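Local coordinates for protein enolase (alpha proteobacterium BAL199, PDB 3UGV) that binds magnesium and, as a member of the mandelate racemase/muconate lactonizing branch of the enolase superfamily, probably abstracts a proton alpha to a substrate carboxylate, at residues D378-E381 against D382-A385. Numbering follows the deposited sequence.
Sequences DWDE and DVVA
An aspartate N-cap opens the short C-terminal helix 381-387, where Asp-380 meets the first turn through both its side chain and its carbonyl. Asp-380 OD1 takes a nearly straight bond from Val-383 N (3.2 Å, 170° at the hydrogen), the donor standing well above the carboxylate plane. A second, weak and bent bond reaches the same oxygen from Asp-382 N at 3.3 Å. With CG anti to the backbone N (chi1 -175°), beside the carbonyl carbon, OD1 of Asp-380 is set toward these amides. The side chain of Val-383 crosses that of Asp-380 at about a right angle, with Val-383 CG2 3.5 Å from Asp-380 CG. The first helical backbone bonds follow: Val-384 N to Asp-380 O at 2.9 Å and Ala-385 N to Glu-381 O at 3.0 Å. Glu-381 runs alongside Val-384; its chain bends at chi2 (-70°), bringing OE1 3.8 Å from Val-384 CG1, while the same oxygen forms a salt bridge with Arg-36 of strand 30-47. On the buried side, Val-384 CG2 packs loosely on Trp-379 CB (4.4 Å), and both side chains touch Leu-60 of strand 52-65; the indole NE1 bonds to Asp-62. The helix start is thus tied to the N-terminal sheet by an apolar contact and by charge. One carboxylate oxygen serves two amides of the first turn, and its negative charge probably also interacts favourably with the helix dipole.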
loop_
_atom_site.group_PDB
_atom_site.type_symbol
_atom_site.label_atom_id
_atom_site.label_comp_id
_atom_site.label_asym_id
_atom_site.label_seq_id
_atom_site.Cartn_x
_atom_site.Cartn_y
_atom_site.Cartn_z
ATOM N N ASP F 378 -12.921 -42.240 26.945
ATOM C CA ASP F 378 -13.704 -43.469 27.035
ATOM C C ASP F 378 -15.165 -43.111 27.295
ATOM O O ASP F 378 -15.485 -42.390 28.252
ATOM C CB ASP F 378 -13.145 -44.389 28.122
ATOM C CG ASP F 378 -11.666 -44.685 27.927
ATOM O OD1 ASP F 378 -10.839 -44.116 28.670
ATOM O OD2 ASP F 378 -11.327 -45.471 27.020
ATOM N N TRP F 379 -16.049 -43.583 26.424
ATOM C CA TRP F 379 -17.436 -43.154 26.491
ATOM C C TRP F 379 -18.130 -43.713 27.732
ATOM O O TRP F 379 -17.863 -44.839 28.153
ATOM C CB TRP F 379 -18.211 -43.584 25.247
ATOM C CG TRP F 379 -17.622 -43.196 23.920
ATOM C CD1 TRP F 379 -17.455 -44.011 22.842
ATOM C CD2 TRP F 379 -17.158 -41.899 23.514
ATOM N NE1 TRP F 379 -16.906 -43.314 21.796
ATOM C CE2 TRP F 379 -16.714 -42.014 22.178
ATOM C CE3 TRP F 379 -17.064 -40.660 24.150
ATOM C CZ2 TRP F 379 -16.183 -40.935 21.463
ATOM C CZ3 TRP F 379 -16.537 -39.583 23.435
ATOM C CH2 TRP F 379 -16.101 -39.733 22.108
ATOM N N ASP F 380 -19.015 -42.915 28.319
ATOM C CA ASP F 380 -19.917 -43.404 29.351
ATOM C C ASP F 380 -21.174 -43.945 28.674
ATOM O O ASP F 380 -22.153 -43.216 28.480
ATOM C CB ASP F 380 -20.267 -42.287 30.333
ATOM C CG ASP F 380 -21.098 -42.777 31.501
ATOM O OD1 ASP F 380 -22.010 -43.600 31.276
ATOM O OD2 ASP F 380 -20.832 -42.337 32.642
ATOM N N GLU F 381 -21.130 -45.226 28.312
ATOM C CA GLU F 381 -22.162 -45.843 27.478
ATOM C C GLU F 381 -23.582 -45.830 28.063
ATOM O O GLU F 381 -24.552 -45.905 27.313
ATOM C CB GLU F 381 -21.745 -47.257 27.063
ATOM C CG GLU F 381 -20.549 -47.288 26.108
ATOM C CD GLU F 381 -20.887 -46.762 24.717
ATOM O OE1 GLU F 381 -22.083 -46.497 24.442
ATOM O OE2 GLU F 381 -19.952 -46.614 23.897
ATOM N N ASP F 382 -23.706 -45.720 29.384
ATOM C CA ASP F 382 -25.020 -45.531 30.011
ATOM C C ASP F 382 -25.612 -44.171 29.636
ATOM O O ASP F 382 -26.707 -44.079 29.064
ATOM C CB ASP F 382 -24.928 -45.654 31.535
ATOM C CG ASP F 382 -24.683 -47.079 31.990
ATOM O OD1 ASP F 382 -25.029 -48.016 31.231
ATOM O OD2 ASP F 382 -24.152 -47.261 33.111
ATOM N N VAL F 383 -24.871 -43.117 29.961
ATOM C CA VAL F 383 -25.252 -41.768 29.594
ATOM C C VAL F 383 -25.481 -41.674 28.091
ATOM O O VAL F 383 -26.417 -41.007 27.643
ATOM C CB VAL F 383 -24.173 -40.761 30.009
ATOM C CG1 VAL F 383 -24.568 -39.368 29.581
ATOM C CG2 VAL F 383 -23.956 -40.810 31.513
ATOM N N VAL F 384 -24.628 -42.339 27.312
ATOM C CA VAL F 384 -24.800 -42.346 25.861
ATOM C C VAL F 384 -26.150 -42.932 25.453
ATOM O O VAL F 384 -26.858 -42.357 24.621
ATOM C CB VAL F 384 -23.660 -43.099 25.136
ATOM C CG1 VAL F 384 -24.014 -43.339 23.669
ATOM C CG2 VAL F 384 -22.382 -42.313 25.241
ATOM N N ALA F 385 -26.510 -44.072 26.039
ATOM C CA ALA F 385 -27.774 -44.734 25.702
ATOM C C ALA F 385 -28.973 -43.858 26.058
ATOM O O ALA F 385 -29.908 -43.702 25.262
ATOM C CB ALA F 385 -27.874 -46.081 26.399
#